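Local atomic coordinates of phosphonopyruvate hydrolase (PDB entry 2HJP), a protein that hydrolyses the phosphorus-carbon bond of 3-phosphonopyruvate to give pyruvate and phosphate, using a divalent metal ion such as magnesium, cobalt or manganese. Residues S61-L64 against E65-A69; E132-Q135 against G136-A140. All coordinates share one frame; numbering follows the deposited sequence.

Contact 1. Residues S61-L64 against E65-A69; sequences STHL and EMMRA
His63 and Met67 meet one turn apart on the inner side of helix 60-71, which packs on the outside of an eight-stranded parallel beta/alpha (TIM) barrel. Main-chain i to i+4 hydrogen bonds run through the segment, from Glu65 N to Ser61 O (2.8 Å) as far as Arg68 N to Leu64 O.

The aromatic contact is a CH-pi one. Met67, bent at chi2 and chi3, curls its methyl over one imidazole face, CE lying 3.8 Å from the His63 ring centroid, while SD stands obliquely to the same ring. With CG anti to the backbone N (chi1 179°), His63 sends its ring inward, where ND1 bonds to Tyr99 OH and NE2 to the carbonyl oxygen of Gly41, a substrate-binding residue. Both ring nitrogens are thus occupied and the rotation of the imidazole is fixed close to the active site.

The outer side is polar. Arg68 forms a salt bridge with Glu65, gripping the carboxylate side-on with two syn bonds, NE to OE1 (2.8 Å) and NH2 to OE2 (2.8 Å), in the guanidinium plane but 30° out of the carboxylate plane. Leu64, buried against helix 89-102, meets the guanidinium obliquely, CG 4.0 Å from Arg68 NH2. Glu65 also packs on Glu65 of a neighbouring subunit. One water joins the turns, 2.9 Å from Ser61 OG and donating to Glu65 OE2.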
loop_
_atom_site.group_PDB
_atom_site.type_symbol
_atom_site.label_atom_id
_atom_site.label_comp_id
_atom_site.label_asym_id
_atom_site.label_seq_id
_atom_site.Cartn_x
_atom_site.Cartn_y
_atom_site.Cartn_z
ATOM N N SER A 61 -1.367 -8.249 0.814
ATOM C CA SER A 61 -1.733 -6.944 0.269
ATOM C C SER A 61 -1.062 -6.675 -1.130
ATOM O O SER A 61 -1.671 -6.126 -2.082
ATOM C CB SER A 61 -1.330 -5.909 1.316
ATOM O OG SER A 61 -1.594 -4.641 0.822
ATOM N N THR A 62 0.176 -7.109 -1.281
ATOM C CA THR A 62 0.848 -6.886 -2.530
ATOM C C THR A 62 0.082 -7.657 -3.620
ATOM O O THR A 62 -0.177 -7.117 -4.700
ATOM C CB THR A 62 2.301 -7.336 -2.456
ATOM O OG1 THR A 62 3.006 -6.452 -1.560
ATOM C CG2 THR A 62 2.961 -7.298 -3.823
ATOM N N HIS A 63 -0.331 -8.875 -3.305
ATOM C CA HIS A 63 -1.033 -9.642 -4.292
ATOM C C HIS A 63 -2.462 -9.091 -4.588
ATOM O O HIS A 63 -2.857 -8.874 -5.775
ATOM C CB HIS A 63 -1.055 -11.120 -3.854
ATOM C CG HIS A 63 -1.791 -12.017 -4.817
ATOM N ND1 HIS A 63 -3.132 -12.306 -4.705
ATOM C CD2 HIS A 63 -1.360 -12.646 -5.941
ATOM C CE1 HIS A 63 -3.513 -13.068 -5.715
ATOM N NE2 HIS A 63 -2.459 -13.291 -6.489
ATOM N N LEU A 64 -3.183 -8.748 -3.530
ATOM C CA LEU A 64 -4.544 -8.217 -3.672
ATOM C C LEU A 64 -4.495 -6.941 -4.490
ATOM O O LEU A 64 -5.299 -6.774 -5.416
ATOM C CB LEU A 64 -5.162 -7.954 -2.265
ATOM C CG LEU A 64 -6.485 -7.161 -2.338
ATOM C CD1 LEU A 64 -7.541 -8.027 -3.076
ATOM C CD2 LEU A 64 -6.999 -6.844 -0.899
ATOM N N GLU A 65 -3.537 -6.040 -4.204
ATOM C CA GLU A 65 -3.472 -4.797 -5.010
ATOM C C GLU A 65 -3.080 -5.060 -6.487
ATOM O O GLU A 65 -3.554 -4.378 -7.373
ATOM C CB GLU A 65 -2.534 -3.773 -4.341
ATOM C CG GLU A 65 -3.129 -3.336 -3.004
ATOM C CD GLU A 65 -4.657 -2.877 -3.139
ATOM O OE1 GLU A 65 -5.055 -2.092 -4.041
ATOM O OE2 GLU A 65 -5.468 -3.250 -2.300
ATOM N N MET A 66 -2.221 -6.048 -6.724
ATOM C CA MET A 66 -1.866 -6.403 -8.082
ATOM C C MET A 66 -3.130 -6.934 -8.765
ATOM O O MET A 66 -3.279 -6.714 -9.955
ATOM C CB MET A 66 -0.755 -7.503 -8.112
ATOM C CG MET A 66 -0.338 -7.882 -9.576
ATOM S SD MET A 66 -0.053 -6.411 -10.629
ATOM C CE MET A 66 1.600 -5.943 -9.953
ATOM N N MET A 67 -3.999 -7.667 -8.061
ATOM C CA MET A 67 -5.203 -8.196 -8.720
ATOM C C MET A 67 -6.084 -7.033 -9.116
ATOM O O MET A 67 -6.661 -7.021 -10.210
ATOM C CB MET A 67 -6.004 -9.180 -7.842
ATOM C CG MET A 67 -5.238 -10.479 -7.460
ATOM S SD MET A 67 -4.550 -11.388 -8.899
ATOM C CE MET A 67 -2.831 -10.941 -8.871
ATOM N N ARG A 68 -6.224 -6.056 -8.219
ATOM C CA ARG A 68 -7.022 -4.854 -8.526
ATOM C C ARG A 68 -6.544 -4.143 -9.792
ATOM O O ARG A 68 -7.341 -3.779 -10.678
ATOM C CB ARG A 68 -6.953 -3.823 -7.381
ATOM C CG ARG A 68 -8.215 -2.976 -7.319
ATOM C CD ARG A 68 -8.036 -1.792 -6.314
ATOM N NE ARG A 68 -7.710 -2.391 -4.998
ATOM C CZ ARG A 68 -8.583 -3.044 -4.229
ATOM N NH1 ARG A 68 -9.895 -3.187 -4.587
ATOM N NH2 ARG A 68 -8.123 -3.650 -3.122
ATOM N N ALA A 69 -5.240 -3.917 -9.841
ATOM C CA ALA A 69 -4.639 -3.260 -10.961
ATOM C C ALA A 69 -4.840 -4.090 -12.265
ATOM O O ALA A 69 -5.139 -3.538 -13.297
ATOM C CB ALA A 69 -3.090 -3.045 -10.645
HETATM O O HOH W 1 -4.417 -4.286 0.231
#

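Contact 2. Residues E132-Q135 against G136-A140; sequences EEFQ and GKIAA
Glu132 to Gln135 and Gly136 to Ala139 are joined by four consecutive i to i+4 backbone hydrogen bonds of helix 131-144, from Gly136 N to Glu132 O (2.9 Å) through Ala139 N to Gln135 O (3.0 Å). On the barrel side, Phe134 lies against Ile138 one turn on: ring atom CE2 is 3.6 Å from Ile138 CG1 and 3.7 Å from Ile138 CD1. The Ile138 ethyl branch, with CG1 anti to its own carbonyl carbon (chi1 -74°), runs back toward the ring, and both side chains reach Met109 and Ala154 of strands 106-110 and 151-156. Lys137 crosses the Phe134 side chain at about a right angle, its CD 4.0 Å from Phe134 CD1. An alanine in place of Phe134 would probably leave the Ile138 ethyl branch and Lys137 CD without their aromatic neighbour and open a gap against these strands. Lys137 NZ bonds to the carbonyl oxygens of Thr84 and Gly87, and gives a third bond to a water (2.8 Å) that in turn donates to Glu133 OE2 (2.7 Å). The opposite charges of Glu133 and Lys137 are therefore linked through water without direct contact, and the two carbonyls probably help to stabilise the ammonium charge.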
loop_
_atom_site.group_PDB
_atom_site.type_symbol
_atom_site.label_atom_id
_atom_site.label_comp_id
_atom_site.label_asym_id
_atom_site.label_seq_id
_atom_site.Cartn_x
_atom_site.Cartn_y
_atom_site.Cartn_z
ATOM N N GLU A 132 -12.484 -32.076 6.494
ATOM C CA GLU A 132 -13.571 -31.261 7.037
ATOM C C GLU A 132 -13.107 -29.824 7.245
ATOM O O GLU A 132 -13.888 -28.892 7.064
ATOM C CB GLU A 132 -14.084 -31.791 8.401
ATOM C CG GLU A 132 -14.027 -33.260 8.571
ATOM C CD GLU A 132 -12.623 -33.687 8.990
ATOM O OE1 GLU A 132 -12.022 -34.496 8.245
ATOM O OE2 GLU A 132 -12.123 -33.209 10.064
ATOM N N GLU A 133 -11.856 -29.638 7.644
ATOM C CA GLU A 133 -11.397 -28.252 7.838
ATOM C C GLU A 133 -11.428 -27.548 6.467
ATOM O O GLU A 133 -11.900 -26.408 6.380
ATOM C CB GLU A 133 -9.973 -28.135 8.422
ATOM C CG GLU A 133 -9.551 -26.632 8.400
ATOM C CD GLU A 133 -8.123 -26.302 8.978
ATOM O OE1 GLU A 133 -7.356 -27.239 9.320
ATOM O OE2 GLU A 133 -7.795 -25.073 9.079
ATOM N N PHE A 134 -10.961 -28.222 5.396
ATOM C CA PHE A 134 -10.985 -27.510 4.108
ATOM C C PHE A 134 -12.408 -27.273 3.603
ATOM O O PHE A 134 -12.709 -26.241 2.968
ATOM C CB PHE A 134 -10.173 -28.202 3.032
ATOM C CG PHE A 134 -9.767 -27.254 1.918
ATOM C CD1 PHE A 134 -8.820 -26.202 2.169
ATOM C CD2 PHE A 134 -10.294 -27.407 0.637
ATOM C CE1 PHE A 134 -8.414 -25.333 1.137
ATOM C CE2 PHE A 134 -9.897 -26.544 -0.419
ATOM C CZ PHE A 134 -8.954 -25.499 -0.176
ATOM N N GLN A 135 -13.280 -28.232 3.878
ATOM C CA GLN A 135 -14.679 -28.076 3.525
ATOM C C GLN A 135 -15.173 -26.829 4.187
ATOM O O GLN A 135 -15.907 -26.082 3.544
ATOM C CB GLN A 135 -15.508 -29.273 3.976
ATOM C CG GLN A 135 -15.350 -30.525 3.068
ATOM C CD GLN A 135 -16.340 -31.618 3.481
ATOM O OE1 GLN A 135 -17.203 -32.078 2.694
ATOM N NE2 GLN A 135 -16.223 -32.027 4.727
ATOM N N GLY A 136 -14.781 -26.589 5.453
ATOM C CA GLY A 136 -15.199 -25.343 6.127
ATOM C C GLY A 136 -14.690 -24.074 5.397
ATOM O O GLY A 136 -15.370 -23.039 5.281
ATOM N N LYS A 137 -13.440 -24.133 4.960
ATOM C CA LYS A 137 -12.846 -22.998 4.229
ATOM C C LYS A 137 -13.546 -22.682 2.890
ATOM O O LYS A 137 -13.796 -21.532 2.531
ATOM C CB LYS A 137 -11.358 -23.297 4.052
ATOM C CG LYS A 137 -10.616 -23.190 5.414
ATOM C CD LYS A 137 -9.197 -23.709 5.314
ATOM C CE LYS A 137 -8.314 -22.710 4.586
ATOM N NZ LYS A 137 -6.823 -22.934 4.832
ATOM N N ILE A 138 -13.874 -23.713 2.155
ATOM C CA ILE A 138 -14.565 -23.528 0.883
ATOM C C ILE A 138 -15.979 -23.004 1.160
ATOM O O ILE A 138 -16.446 -22.090 0.478
ATOM C CB ILE A 138 -14.667 -24.913 0.178
ATOM C CG1 ILE A 138 -13.276 -25.271 -0.360
ATOM C CG2 ILE A 138 -15.729 -24.900 -0.957
ATOM C CD1 ILE A 138 -12.675 -24.353 -1.459
ATOM N N ALA A 139 -16.673 -23.584 2.158
ATOM C CA ALA A 139 -18.038 -23.116 2.489
ATOM C C ALA A 139 -17.975 -21.639 2.936
ATOM O O ALA A 139 -18.871 -20.849 2.608
ATOM C CB ALA A 139 -18.669 -24.002 3.612
ATOM N N ALA A 140 -16.928 -21.272 3.696
ATOM C CA ALA A 140 -16.759 -19.850 4.111
ATOM C C ALA A 140 -16.575 -18.956 2.862
ATOM O O ALA A 140 -17.091 -17.814 2.830
ATOM C CB ALA A 140 -15.522 -19.680 5.052
HETATM O O HOH W 2 -6.291 -23.517 7.487
#

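In the fold
From the N terminus, the chain passes through strands 17-21 and 38-41 before contact 1, within helix 60-71; strands 78-81 and 106-110 then precede contact 2, within helix 131-144. Neither contact closes a loop, since each joins successive turns of one helix, and the two follow in series without nesting or crossing. Their centres are 24 Å apart and they do not touch. Contact 1 ties its helix to strand 78-81 and helices 25-34 and 89-102, beside the substrate and metal sites; contact 2 faces strands 106-110 and 151-156, farther from the ligand. Both also pack against the same neighbouring subunit of the tetramer.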